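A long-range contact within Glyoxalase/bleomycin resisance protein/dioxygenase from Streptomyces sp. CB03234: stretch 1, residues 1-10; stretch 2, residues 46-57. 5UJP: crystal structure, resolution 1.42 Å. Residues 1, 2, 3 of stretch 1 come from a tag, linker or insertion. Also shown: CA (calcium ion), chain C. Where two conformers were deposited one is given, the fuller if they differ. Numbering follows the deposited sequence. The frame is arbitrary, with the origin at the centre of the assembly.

Stretch 1 (1-10) SNALFSVPVS
Stretch 2, residues 46-57: ADTSLVLVDWFP

The most unusual feature of this contact is a calcium ion that ties its N-terminal end together, with a tag residue among the ligands. Ser1 O binds the ion at 2.6 Å, Asp47 OD1 at 2.7 Å and Thr48 OG1 at 2.9 Å, and two further ligands come from elsewhere in the structure. Ser1, Asn2 and Ala3 derive from the expression tag. The carboxylate of Asp47 (chi1 59°, p; chi2 13°) does double duty: while OD1 binds calcium, OD2 accepts a salt-bridged hydrogen bond from the terminal amine, Ser1 N, at 2.7 Å. Ser1 O and Asp47 OD1 lie 3.2 Å apart, two acceptors brought close by the shared metal.

Beyond this site, strands 3-8 and 48-53 run parallel, their axes inclined by 30° and approaching to 4.6 Å. The register is constant, residue i facing i+45, with paired CA atoms from 4.7 Å (Ser6 to Val51) to 5.2 Å (Pro8 to Val53). Phi/psi values are extended, for example -134/132 at Leu4 and -109/130 at Val51. As parallel pairing requires, the odd-numbered residues of stretch 1 bond to the neighbours of their partners. Ala3 N donates to Asp47 O (3.2 Å, 154°), the longest rung, and Ser49 N to Ala3 O (2.9 Å). Phe5 N then reaches Ser49 O (3.0 Å), Val51 N reaches Phe5 O (2.8 Å), Val7 N reaches Val51 O (2.8 Å) and Val53 N reaches Val7 O (2.9 Å). Val9, one residue past the end of strand 3-8, closes the ladder, its N donating to Val53 O (2.8 Å, 176°). Proline lacks an amide hydrogen, but Pro8 occupies a position whose nitrogen has no rung to make; its CA instead approaches Val53 O at 3.5 Å in a CA-H...O contact.

Side chains alternate between two faces. On that of Ala3, Phe5, Val7, Thr48, Leu50 and Leu52, apolar groups interlock: Val7 (chi1 179°, t) places CG2 4.0 Å from Leu50 CB and CB 4.0 Å from Leu52 CD2, while Phe5 CB lies 4.2 Å from Leu50 CD2. Both leucines are m,t. The Phe5 ring (chi1 -166°, t; chi2 -79°) leads away from stretch 2.

On the other face, Leu4 (178°/154°, t,t) sets CG 3.6 Å from CG2 of Val51 (t), and Ser6 CB (m) lies 4.0 Å from CG2 of Val53 (m). Ser6 OG meets the Phe56 ring at its edge, 4.1 Å from CE2. A water donates to Ala3 O at 2.9 Å and hydrogen-bonds Ser49 OG (chi1 60°, p) at 2.8 Å. Together the stretches bury 795 Å².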

ATOM      1  N   SER A   1      -6.246   9.512  -6.541  1.00 22.40           N
ATOM      2  CA  SER A   1      -4.834   9.878  -6.712  1.00 22.79           C
ATOM      3  C   SER A   1      -3.984   8.610  -6.832  1.00 21.04           C
ATOM      4  O   SER A   1      -4.240   7.596  -6.136  1.00 22.79           O
ATOM      5  CB  SER A   1      -4.324  10.787  -5.578  1.00 24.47           C
ATOM      6  OG  SER A   1      -4.507  10.199  -4.320  1.00 25.65           O
ATOM      7  N   ASN A   2      -2.963   8.653  -7.695  1.00 20.44           N
ATOM      8  CA  ASN A   2      -2.193   7.450  -8.023  1.00 20.80           C
ATOM      9  C   ASN A   2      -1.461   6.906  -6.796  1.00 21.23           C
ATOM     10  O   ASN A   2      -0.858   7.672  -6.022  1.00 21.82           O
ATOM     11  CB  ASN A   2      -1.162   7.703  -9.127  1.00 22.09           C
ATOM     12  CG  ASN A   2      -1.761   7.999 -10.447  1.00 25.55           C
ATOM     13  OD1 ASN A   2      -2.990   8.023 -10.619  1.00 28.74           O
ATOM     14  ND2 ASN A   2      -0.900   8.269 -11.405  1.00 27.72           N
ATOM     15  N   ALA A   3      -1.448   5.577  -6.658  1.00 20.35           N
ATOM     16  CA  ALA A   3      -0.700   4.901  -5.600  1.00 19.75           C
ATOM     17  C   ALA A   3      -0.302   3.540  -6.116  1.00 18.94           C
ATOM     18  O   ALA A   3      -1.023   2.938  -6.893  1.00 19.72           O
ATOM     19  CB  ALA A   3      -1.511   4.741  -4.322  1.00 23.72           C
ATOM     20  N   LEU A   4       0.855   3.076  -5.681  1.00 17.97           N
ATOM     21  CA  LEU A   4       1.378   1.777  -6.051  1.00 17.84           C
ATOM     22  C   LEU A   4       1.881   1.104  -4.779  1.00 16.80           C
ATOM     23  O   LEU A   4       2.585   1.732  -3.963  1.00 19.59           O
ATOM     24  CB  LEU A   4       2.507   1.992  -7.065  1.00 24.08           C
ATOM     25  CG  LEU A   4       3.269   0.799  -7.588  1.00 25.12           C
ATOM     26  CD1 LEU A   4       3.806   1.203  -8.945  1.00 26.34           C
ATOM     27  CD2 LEU A   4       4.384   0.415  -6.653  1.00 25.61           C
ATOM     28  N   PHE A   5       1.501  -0.154  -4.586  0.63 16.87           N
ATOM     29  CA  PHE A   5       1.970  -0.931  -3.450  0.63 16.84           C
ATOM     30  C   PHE A   5       2.600  -2.228  -3.940  0.63 15.94           C
ATOM     31  O   PHE A   5       2.113  -2.844  -4.896  0.63 17.47           O
ATOM     32  CB  PHE A   5       0.806  -1.273  -2.488  0.63 20.33           C
ATOM     33  CG  PHE A   5       1.253  -1.769  -1.142  0.63 37.21           C
ATOM     34  CD1 PHE A   5       1.682  -3.076  -0.967  0.63 41.38           C
ATOM     35  CD2 PHE A   5       1.249  -0.920  -0.049  0.63 36.77           C
ATOM     36  CE1 PHE A   5       2.103  -3.519   0.269  0.63 35.55           C
ATOM     37  CE2 PHE A   5       1.655  -1.358   1.190  0.63 84.02           C
ATOM     38  CZ  PHE A   5       2.083  -2.657   1.351  0.63106.32           C
ATOM     39  N   SER A   6       3.659  -2.672  -3.245  1.00 17.90           N
ATOM     40  CA  SER A   6       4.380  -3.887  -3.609  1.00 18.88           C
ATOM     41  C   SER A   6       3.931  -5.043  -2.732  1.00 19.77           C
ATOM     42  O   SER A   6       4.075  -4.993  -1.510  1.00 25.20           O
ATOM     43  CB  SER A   6       5.901  -3.687  -3.499  1.00 19.94           C
ATOM     44  OG  SER A   6       6.340  -2.706  -4.396  1.00 21.91           O
ATOM     45  N   VAL A   7       3.396  -6.081  -3.359  1.00 19.13           N
ATOM     46  CA  VAL A   7       2.864  -7.247  -2.661  1.00 18.15           C
ATOM     47  C   VAL A   7       3.943  -8.324  -2.700  1.00 18.07           C
ATOM     48  O   VAL A   7       4.375  -8.701  -3.799  1.00 19.40           O
ATOM     49  CB  VAL A   7       1.580  -7.732  -3.340  1.00 17.56           C
ATOM     50  CG1 VAL A   7       1.058  -8.979  -2.613  1.00 18.26           C
ATOM     51  CG2 VAL A   7       0.532  -6.600  -3.332  1.00 18.67           C
ATOM     52  N   PRO A   8       4.379  -8.852  -1.556  1.00 17.85           N
ATOM     53  CA  PRO A   8       5.474  -9.844  -1.568  1.00 18.15           C
ATOM     54  C   PRO A   8       4.937 -11.236  -1.884  1.00 18.74           C
ATOM     55  O   PRO A   8       4.138 -11.811  -1.120  1.00 18.31           O
ATOM     56  CB  PRO A   8       6.025  -9.765  -0.138  1.00 18.06           C
ATOM     57  CG  PRO A   8       4.833  -9.399   0.664  1.00 18.55           C
ATOM     58  CD  PRO A   8       4.008  -8.475  -0.184  1.00 17.61           C
ATOM     59  N   VAL A   9       5.432 -11.815  -2.995  1.00 20.71           N
ATOM     60  CA  VAL A   9       4.990 -13.140  -3.423  1.00 19.61           C
ATOM     61  C   VAL A   9       6.195 -14.070  -3.550  1.00 20.50           C
ATOM     62  O   VAL A   9       7.342 -13.636  -3.646  1.00 25.21           O
ATOM     63  CB  VAL A   9       4.194 -13.084  -4.748  1.00 19.53           C
ATOM     64  CG1 VAL A   9       2.957 -12.131  -4.617  1.00 22.13           C
ATOM     65  CG2 VAL A   9       5.124 -12.705  -5.893  1.00 19.88           C
ATOM     66  N   SER A  10       5.913 -15.380  -3.511  1.00 22.42           N
ATOM     67  CA  SER A  10       6.985 -16.367  -3.621  1.00 25.14           C
ATOM     68  C   SER A  10       7.209 -16.838  -5.045  1.00 25.68           C
ATOM     69  O   SER A  10       8.324 -17.253  -5.389  1.00 29.14           O
ATOM     70  CB  SER A  10       6.696 -17.597  -2.751  1.00 26.65           C
ATOM     71  OG  SER A  10       5.553 -18.305  -3.194  1.00 29.24           O
ATOM     72  N   ALA A  46      -9.623   1.743 -11.125  1.00 19.68           N
ATOM     73  CA  ALA A  46      -8.885   2.265  -9.972  1.00 19.24           C
ATOM     74  C   ALA A  46      -7.651   3.002 -10.439  1.00 20.84           C
ATOM     75  O   ALA A  46      -7.181   2.826 -11.561  1.00 24.27           O
ATOM     76  CB  ALA A  46      -8.458   1.115  -9.059  1.00 20.49           C
ATOM     77  N   ASP A  47      -7.140   3.868  -9.556  1.00 18.20           N
ATOM     78  CA  ASP A  47      -5.823   4.452  -9.772  1.00 18.72           C
ATOM     79  C   ASP A  47      -4.823   3.949  -8.761  1.00 17.52           C
ATOM     80  O   ASP A  47      -3.750   4.567  -8.570  1.00 20.95           O
ATOM     81  CB  ASP A  47      -5.867   5.972  -9.826  1.00 20.27           C
ATOM     82  CG  ASP A  47      -6.429   6.575  -8.568  1.00 18.69           C
ATOM     83  OD1 ASP A  47      -6.582   5.872  -7.526  1.00 19.04           O
ATOM     84  OD2 ASP A  47      -6.687   7.794  -8.602  1.00 21.13           O
ATOM     85  N   THR A  48      -5.133   2.813  -8.135  1.00 16.83           N
ATOM     86  CA  THR A  48      -4.212   2.137  -7.236  1.00 16.77           C
ATOM     87  C   THR A  48      -3.776   0.838  -7.898  1.00 17.06           C
ATOM     88  O   THR A  48      -4.622   0.058  -8.343  1.00 20.24           O
ATOM     89  CB  THR A  48      -4.922   1.804  -5.930  1.00 18.28           C
ATOM     90  OG1 THR A  48      -5.513   2.973  -5.389  1.00 20.08           O
ATOM     91  CG2 THR A  48      -3.926   1.185  -4.948  1.00 17.19           C
ATOM     92  N   SER A  49      -2.469   0.606  -7.966  0.58 16.59           N
ATOM     93  CA  SER A  49      -1.940  -0.591  -8.590  0.58 17.37           C
ATOM     94  C   SER A  49      -1.081  -1.375  -7.608  0.58 17.85           C
ATOM     95  O   SER A  49      -0.555  -0.821  -6.642  0.58 18.68           O
ATOM     96  CB  SER A  49      -1.149  -0.322  -9.898  0.58 19.70           C
ATOM     97  OG  SER A  49      -0.036   0.524  -9.642  0.58 20.13           O
ATOM     98  N   LEU A  50      -0.992  -2.689  -7.841  1.00 18.61           N
ATOM     99  CA  LEU A  50      -0.189  -3.612  -7.043  1.00 19.34           C
ATOM    100  C   LEU A  50       0.922  -4.132  -7.940  1.00 18.57           C
ATOM    101  O   LEU A  50       0.672  -4.526  -9.080  1.00 20.61           O
ATOM    102  CB  LEU A  50      -1.033  -4.801  -6.525  1.00 19.64           C
ATOM    103  CG  LEU A  50      -2.335  -4.461  -5.801  1.00 20.69           C
ATOM    104  CD1 LEU A  50      -3.098  -5.732  -5.378  1.00 20.97           C
ATOM    105  CD2 LEU A  50      -2.013  -3.603  -4.583  1.00 21.60           C
ATOM    106  N   VAL A  51       2.137  -4.160  -7.420  1.00 18.02           N
ATOM    107  CA  VAL A  51       3.257  -4.789  -8.092  1.00 17.57           C
ATOM    108  C   VAL A  51       3.579  -6.050  -7.316  1.00 18.13           C
ATOM    109  O   VAL A  51       3.770  -6.021  -6.092  1.00 19.92           O
ATOM    110  CB  VAL A  51       4.471  -3.851  -8.181  1.00 21.72           C
ATOM    111  CG1 VAL A  51       5.546  -4.469  -9.086  1.00 24.71           C
ATOM    112  CG2 VAL A  51       4.034  -2.510  -8.712  1.00 25.16           C
ATOM    113  N   LEU A  52       3.691  -7.164  -8.036  1.00 18.34           N
ATOM    114  CA  LEU A  52       3.808  -8.472  -7.414  1.00 18.27           C
ATOM    115  C   LEU A  52       5.287  -8.819  -7.422  1.00 19.99           C
ATOM    116  O   LEU A  52       5.830  -9.230  -8.455  1.00 21.20           O
ATOM    117  CB  LEU A  52       2.978  -9.492  -8.202  1.00 19.64           C
ATOM    118  CG  LEU A  52       1.524  -9.068  -8.448  1.00 19.58           C
ATOM    119  CD1 LEU A  52       0.765 -10.146  -9.259  1.00 20.97           C
ATOM    120  CD2 LEU A  52       0.768  -8.795  -7.127  1.00 20.54           C
ATOM    121  N   VAL A  53       5.944  -8.643  -6.272  1.00 20.02           N
ATOM    122  CA  VAL A  53       7.398  -8.591  -6.196  1.00 21.77           C
ATOM    123  C   VAL A  53       7.948  -9.758  -5.377  1.00 20.97           C
ATOM    124  O   VAL A  53       7.283 -10.354  -4.531  1.00 22.84           O
ATOM    125  CB  VAL A  53       7.943  -7.259  -5.632  1.00 21.22           C
ATOM    126  CG1 VAL A  53       7.318  -6.053  -6.342  1.00 23.63           C
ATOM    127  CG2 VAL A  53       7.693  -7.163  -4.119  1.00 24.25           C
ATOM    128  N   ASP A  54       9.232 -10.045  -5.601  1.00 22.56           N
ATOM    129  CA  ASP A  54       9.882 -11.078  -4.810  1.00 23.10           C
ATOM    130  C   ASP A  54      11.248 -10.662  -4.295  1.00 24.00           C
ATOM    131  O   ASP A  54      12.027 -11.538  -3.885  1.00 27.70           O
ATOM    132  CB  ASP A  54       9.916 -12.439  -5.540  1.00 24.15           C
ATOM    133  CG  ASP A  54      10.711 -12.384  -6.849  1.00 26.28           C
ATOM    134  OD1 ASP A  54      11.179 -11.299  -7.238  1.00 28.57           O
ATOM    135  OD2 ASP A  54      10.840 -13.441  -7.523  1.00 29.03           O
ATOM    136  N   TRP A  55      11.554  -9.361  -4.302  1.00 26.02           N
ATOM    137  CA  TRP A  55      12.905  -8.878  -4.032  1.00 27.46           C
ATOM    138  C   TRP A  55      13.050  -8.002  -2.783  1.00 28.20           C
ATOM    139  O   TRP A  55      14.105  -7.388  -2.601  1.00 31.17           O
ATOM    140  CB  TRP A  55      13.452  -8.130  -5.251  1.00 27.42           C
ATOM    141  CG  TRP A  55      12.585  -7.001  -5.720  1.00 28.41           C
ATOM    142  CD1 TRP A  55      12.493  -5.740  -5.185  1.00 28.23           C
ATOM    143  CD2 TRP A  55      11.746  -7.014  -6.878  1.00 26.36           C
ATOM    144  NE1 TRP A  55      11.585  -4.979  -5.927  1.00 26.90           N
ATOM    145  CE2 TRP A  55      11.126  -5.744  -6.972  1.00 27.80           C
ATOM    146  CE3 TRP A  55      11.444  -7.990  -7.841  1.00 26.85           C
ATOM    147  CZ2 TRP A  55      10.244  -5.421  -8.001  1.00 28.07           C
ATOM    148  CZ3 TRP A  55      10.559  -7.670  -8.841  1.00 27.61           C
ATOM    149  CH2 TRP A  55       9.954  -6.402  -8.908  1.00 28.33           C
ATOM    150  N   PHE A  56      12.057  -7.962  -1.902  1.00 26.05           N
ATOM    151  CA  PHE A  56      12.120  -7.211  -0.650  1.00 24.50           C
ATOM    152  C   PHE A  56      12.071  -8.201   0.506  1.00 24.14           C
ATOM    153  O   PHE A  56      10.980  -8.520   1.017  1.00 24.51           O
ATOM    154  CB  PHE A  56      10.945  -6.232  -0.566  1.00 23.95           C
ATOM    155  CG  PHE A  56      11.063  -5.044  -1.494  1.00 24.29           C
ATOM    156  CD1 PHE A  56      12.245  -4.311  -1.558  1.00 23.86           C
ATOM    157  CD2 PHE A  56       9.993  -4.640  -2.295  1.00 24.17           C
ATOM    158  CE1 PHE A  56      12.358  -3.214  -2.421  1.00 26.49           C
ATOM    159  CE2 PHE A  56      10.108  -3.528  -3.142  1.00 25.77           C
ATOM    160  CZ  PHE A  56      11.287  -2.823  -3.211  1.00 27.65           C
ATOM    161  N   PRO A  57      13.216  -8.732   0.953  1.00 25.25           N
ATOM    162  CA  PRO A  57      13.204  -9.812   1.953  1.00 26.06           C
ATOM    163  C   PRO A  57      12.739  -9.396   3.336  1.00 23.96           C
ATOM    164  O   PRO A  57      12.399 -10.276   4.142  1.00 26.47           O
ATOM    165  CB  PRO A  57      14.647 -10.343   1.953  1.00 30.63           C
ATOM    166  CG  PRO A  57      15.291  -9.714   0.785  1.00 30.57           C
ATOM    167  CD  PRO A  57      14.566  -8.488   0.417  1.00 26.85           C
TER
HETATM  168 CA    CA C 201      -5.652   5.800  -4.972  1.00 21.36          CA
HETATM  169  O   HOH W   1      -0.918   3.211  -9.803  1.00 37.82           O